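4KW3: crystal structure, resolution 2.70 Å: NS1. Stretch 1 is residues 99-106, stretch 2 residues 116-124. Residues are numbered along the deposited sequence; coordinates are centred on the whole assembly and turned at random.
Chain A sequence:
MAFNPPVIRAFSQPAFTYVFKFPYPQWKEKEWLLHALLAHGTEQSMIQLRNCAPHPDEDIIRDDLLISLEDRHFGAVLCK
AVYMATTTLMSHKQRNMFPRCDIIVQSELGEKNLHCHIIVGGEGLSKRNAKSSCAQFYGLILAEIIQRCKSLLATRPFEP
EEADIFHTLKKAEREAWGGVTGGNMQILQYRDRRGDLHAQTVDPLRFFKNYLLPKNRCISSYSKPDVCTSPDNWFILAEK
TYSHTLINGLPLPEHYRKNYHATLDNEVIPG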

ATOM      1  N   PRO A  99      -6.045 -18.353  -7.543  1.00 63.74           N
ATOM      2  CA  PRO A  99      -4.854 -18.815  -6.819  1.00 59.63           C
ATOM      3  C   PRO A  99      -5.072 -18.973  -5.328  1.00 57.60           C
ATOM      4  O   PRO A  99      -5.853 -18.218  -4.748  1.00 62.14           O
ATOM      5  CB  PRO A  99      -3.818 -17.712  -7.081  1.00 55.07           C
ATOM      6  CG  PRO A  99      -4.603 -16.529  -7.507  1.00 54.40           C
ATOM      7  CD  PRO A  99      -5.832 -17.035  -8.170  1.00 58.82           C
ATOM      8  N   ARG A 100      -4.402 -19.954  -4.728  1.00 56.24           N
ATOM      9  CA  ARG A 100      -4.402 -20.102  -3.279  1.00 58.21           C
ATOM     10  C   ARG A 100      -3.201 -19.390  -2.705  1.00 51.57           C
ATOM     11  O   ARG A 100      -2.066 -19.861  -2.831  1.00 59.36           O
ATOM     12  CB  ARG A 100      -4.373 -21.571  -2.850  1.00 64.92           C
ATOM     13  CG  ARG A 100      -5.519 -22.398  -3.384  1.00 81.15           C
ATOM     14  CD  ARG A 100      -5.510 -23.807  -2.817  1.00 95.48           C
ATOM     15  NE  ARG A 100      -6.559 -24.616  -3.430  1.00109.39           N
ATOM     16  CZ  ARG A 100      -7.803 -24.712  -2.971  1.00114.28           C
ATOM     17  NH1 ARG A 100      -8.165 -24.044  -1.878  1.00111.63           N
ATOM     18  NH2 ARG A 100      -8.683 -25.476  -3.607  1.00116.55           N
ATOM     19  N   CYS A 101      -3.459 -18.263  -2.056  1.00 46.85           N
ATOM     20  CA  CYS A 101      -2.399 -17.469  -1.454  1.00 51.14           C
ATOM     21  C   CYS A 101      -2.919 -16.555  -0.360  1.00 50.49           C
ATOM     22  O   CYS A 101      -4.103 -16.282  -0.273  1.00 54.20           O
ATOM     23  CB  CYS A 101      -1.743 -16.611  -2.524  1.00 52.13           C
ATOM     24  SG  CYS A 101      -2.950 -15.626  -3.380  1.00 51.34           S
ATOM     25  N   ASP A 102      -2.020 -16.067   0.475  1.00 49.27           N
ATOM     26  CA  ASP A 102      -2.387 -15.017   1.395  1.00 49.93           C
ATOM     27  C   ASP A 102      -1.659 -13.753   0.993  1.00 48.92           C
ATOM     28  O   ASP A 102      -0.485 -13.801   0.597  1.00 50.70           O
ATOM     29  CB  ASP A 102      -2.087 -15.405   2.844  1.00 55.89           C
ATOM     30  CG  ASP A 102      -3.053 -16.453   3.380  1.00 57.54           C
ATOM     31  OD1 ASP A 102      -4.250 -16.114   3.531  1.00 57.24           O
ATOM     32  OD2 ASP A 102      -2.616 -17.594   3.683  1.00 55.00           O
ATOM     33  N   ILE A 103      -2.369 -12.630   1.057  1.00 40.96           N
ATOM     34  CA  ILE A 103      -1.794 -11.356   0.638  1.00 40.35           C
ATOM     35  C   ILE A 103      -2.170 -10.234   1.605  1.00 43.94           C
ATOM     36  O   ILE A 103      -3.352 -10.006   1.876  1.00 41.24           O
ATOM     37  CB  ILE A 103      -2.286 -10.966  -0.780  1.00 34.96           C
ATOM     38  CG1 ILE A 103      -1.882 -12.038  -1.802  1.00 33.39           C
ATOM     39  CG2 ILE A 103      -1.748  -9.582  -1.191  1.00 30.98           C
ATOM     40  CD1 ILE A 103      -2.644 -11.964  -3.087  1.00 32.84           C
ATOM     41  N   ILE A 104      -1.159  -9.537   2.122  1.00 42.39           N
ATOM     42  CA  ILE A 104      -1.381  -8.267   2.806  1.00 34.08           C
ATOM     43  C   ILE A 104      -0.683  -7.146   2.024  1.00 40.39           C
ATOM     44  O   ILE A 104       0.456  -7.323   1.559  1.00 44.26           O
ATOM     45  CB  ILE A 104      -0.868  -8.292   4.239  1.00 36.70           C
ATOM     46  CG1 ILE A 104      -1.651  -9.332   5.056  1.00 36.41           C
ATOM     47  CG2 ILE A 104      -0.947  -6.867   4.859  1.00 30.90           C
ATOM     48  CD1 ILE A 104      -0.997  -9.704   6.407  1.00 29.68           C
ATOM     49  N   VAL A 105      -1.376  -6.016   1.855  1.00 34.46           N
ATOM     50  CA  VAL A 105      -0.804  -4.843   1.201  1.00 38.75           C
ATOM     51  C   VAL A 105      -1.086  -3.629   2.074  1.00 44.79           C
ATOM     52  O   VAL A 105      -2.191  -3.471   2.609  1.00 45.54           O
ATOM     53  CB  VAL A 105      -1.341  -4.614  -0.266  1.00 42.12           C
ATOM     54  CG1 VAL A 105      -0.814  -3.309  -0.862  1.00 35.47           C
ATOM     55  CG2 VAL A 105      -0.953  -5.746  -1.185  1.00 32.67           C
ATOM     56  N   GLN A 106      -0.065  -2.797   2.245  1.00 41.53           N
ATOM     57  CA  GLN A 106      -0.212  -1.546   2.969  1.00 31.98           C
ATOM     58  C   GLN A 106       0.524  -0.414   2.250  1.00 38.47           C
ATOM     59  O   GLN A 106       1.736  -0.479   2.027  1.00 39.69           O
ATOM     60  CB  GLN A 106       0.316  -1.687   4.391  1.00 30.96           C
ATOM     61  CG  GLN A 106       0.189  -0.429   5.244  1.00 31.07           C
ATOM     62  CD  GLN A 106       0.347  -0.726   6.727  1.00 39.99           C
ATOM     63  OE1 GLN A 106      -0.493  -1.406   7.332  1.00 37.41           O
ATOM     64  NE2 GLN A 106       1.433  -0.233   7.317  1.00 40.09           N
ATOM     65  N   CYS A 116       4.240   0.920  -1.207  1.00 44.14           N
ATOM     66  CA  CYS A 116       3.423  -0.147  -0.676  1.00 44.70           C
ATOM     67  C   CYS A 116       4.318  -1.282  -0.197  1.00 44.42           C
ATOM     68  O   CYS A 116       5.297  -1.639  -0.865  1.00 49.12           O
ATOM     69  CB  CYS A 116       2.507  -0.686  -1.752  1.00 48.44           C
ATOM     70  SG  CYS A 116       1.200   0.413  -2.150  1.00 54.28           S
ATOM     71  N   HIS A 117       3.966  -1.856   0.948  1.00 37.98           N
ATOM     72  CA  HIS A 117       4.551  -3.115   1.382  1.00 34.12           C
ATOM     73  C   HIS A 117       3.566  -4.199   1.006  1.00 44.50           C
ATOM     74  O   HIS A 117       2.341  -4.022   1.178  1.00 41.44           O
ATOM     75  CB  HIS A 117       4.768  -3.136   2.884  1.00 38.67           C
ATOM     76  CG  HIS A 117       5.832  -2.202   3.352  1.00 58.17           C
ATOM     77  ND1 HIS A 117       7.129  -2.619   3.596  1.00 55.75           N
ATOM     78  CD2 HIS A 117       5.801  -0.871   3.605  1.00 57.63           C
ATOM     79  CE1 HIS A 117       7.844  -1.583   3.994  1.00 61.37           C
ATOM     80  NE2 HIS A 117       7.064  -0.512   4.005  1.00 67.47           N
ATOM     81  N   ILE A 118       4.099  -5.287   0.448  1.00 28.34           N
ATOM     82  CA  ILE A 118       3.299  -6.450   0.088  1.00 34.60           C
ATOM     83  C   ILE A 118       3.870  -7.681   0.776  1.00 38.68           C
ATOM     84  O   ILE A 118       5.032  -8.027   0.573  1.00 38.13           O
ATOM     85  CB  ILE A 118       3.346  -6.711  -1.434  1.00 39.87           C
ATOM     86  CG1 ILE A 118       2.943  -5.456  -2.202  1.00 40.64           C
ATOM     87  CG2 ILE A 118       2.491  -7.918  -1.837  1.00 29.66           C
ATOM     88  CD1 ILE A 118       4.092  -4.765  -2.871  1.00 36.86           C
ATOM     89  N   ILE A 119       3.059  -8.343   1.586  1.00 42.51           N
ATOM     90  CA  ILE A 119       3.429  -9.663   2.075  1.00 49.97           C
ATOM     91  C   ILE A 119       2.589 -10.673   1.305  1.00 46.20           C
ATOM     92  O   ILE A 119       1.358 -10.631   1.335  1.00 49.74           O
ATOM     93  CB  ILE A 119       3.190  -9.839   3.597  1.00 40.84           C
ATOM     94  CG1 ILE A 119       3.815  -8.693   4.387  1.00 34.92           C
ATOM     95  CG2 ILE A 119       3.779 -11.145   4.072  1.00 36.23           C
ATOM     96  CD1 ILE A 119       3.356  -8.649   5.801  1.00 30.76           C
ATOM     97  N   VAL A 120       3.257 -11.572   0.602  1.00 39.08           N
ATOM     98  CA  VAL A 120       2.556 -12.571  -0.179  1.00 37.26           C
ATOM     99  C   VAL A 120       3.146 -13.975   0.020  1.00 46.55           C
ATOM    100  O   VAL A 120       4.378 -14.163   0.072  1.00 42.76           O
ATOM    101  CB  VAL A 120       2.541 -12.179  -1.662  1.00 35.81           C
ATOM    102  CG1 VAL A 120       3.954 -11.820  -2.147  1.00 30.91           C
ATOM    103  CG2 VAL A 120       1.924 -13.277  -2.487  1.00 31.49           C
ATOM    104  N   GLY A 121       2.259 -14.959   0.131  1.00 39.82           N
ATOM    105  CA  GLY A 121       2.686 -16.320   0.373  1.00 40.62           C
ATOM    106  C   GLY A 121       1.757 -17.342  -0.242  1.00 48.18           C
ATOM    107  O   GLY A 121       0.539 -17.154  -0.291  1.00 49.59           O
ATOM    108  N   GLY A 122       2.334 -18.451  -0.682  1.00 49.02           N
ATOM    109  CA  GLY A 122       1.565 -19.486  -1.332  1.00 49.08           C
ATOM    110  C   GLY A 122       2.370 -20.200  -2.387  1.00 54.76           C
ATOM    111  O   GLY A 122       3.509 -19.824  -2.666  1.00 60.53           O
ATOM    112  N   GLU A 123       1.761 -21.240  -2.954  1.00 57.24           N
ATOM    113  CA  GLU A 123       2.359 -22.088  -3.979  1.00 53.95           C
ATOM    114  C   GLU A 123       2.719 -21.245  -5.191  1.00 55.49           C
ATOM    115  O   GLU A 123       1.966 -20.353  -5.554  1.00 59.73           O
ATOM    116  CB  GLU A 123       1.368 -23.186  -4.376  1.00 54.07           C
ATOM    117  CG  GLU A 123       1.983 -24.432  -4.968  1.00 75.48           C
ATOM    118  CD  GLU A 123       0.979 -25.568  -5.104  1.00 88.67           C
ATOM    119  OE1 GLU A 123      -0.242 -25.308  -5.023  1.00 95.37           O
ATOM    120  OE2 GLU A 123       1.415 -26.724  -5.274  1.00 91.88           O
ATOM    121  N   GLY A 124       3.871 -21.513  -5.803  1.00 50.29           N
ATOM    122  CA  GLY A 124       4.317 -20.763  -6.965  1.00 50.14           C
ATOM    123  C   GLY A 124       5.423 -19.760  -6.681  1.00 55.27           C
ATOM    124  O   GLY A 124       6.144 -19.355  -7.601  1.00 50.92           O
TER

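Residues 99-106 and 116-124 contribute two neighbouring antiparallel strands of one sheet, their axes 4.7 Å apart at closest approach and their N-to-C directions 173° apart. Together they bury 531 Å², and the hydrogen bonds between them are all backbone to backbone.

At the start of the second stretch, Cys116 brings its CA to 3.2 Å from Gln106 O, a CA-H...O contact, while its CB lies 4.3 Å from Val105 CG1. His117 then forms the first reciprocal pair: His117 N donates to Gln106 O (2.8 Å), and Gln106 N returns a bond to His117 O (2.9 Å). The same carbonyl, Gln106 O, lies at the edge of the imidazole ring, near its plane. The side-chain amide of Gln106, OE1 and NE2, is hydrogen-bonded elsewhere in the structure.

Ile118 faces Val105 in a non-hydrogen-bonded pair, where the Ile118 and Val105 CA atoms are 4.5 Å apart and Ile118 CG1 packs 4.0 Å from Val105 CG2. On the opposite face, Ile119 pairs with Ile104 through Ile119 N to Ile104 O (2.8 Å) and Ile104 N to Ile119 O (2.9 Å); the two CB atoms approach to 4.4 Å. Ile119 O also accepts a CA-H...O contact from Ile103 CA at 3.3 Å, supplementing the N-H bond.

Val120 returns to the face of Ile118, its CG2 lying 4.1 Å from Ile103 CG1 in another apolar contact. Gly121 makes the last of the three reciprocal hydrogen-bonded pairs: Gly121 N reaches Asp102 O (3.0 Å) and Asp102 N reaches Gly121 O (2.9 Å). The Asp102 carboxylate is satisfied elsewhere in the structure.

Gly122 adopts a positive phi of 147°, at which a CB would jam against the preceding carbonyl; an ideal CB would also clash with Arg100 O, only 2.7 Å away. Beyond it, Glu123 is exposed and peripheral, and Gly124 makes no contact with the first stretch.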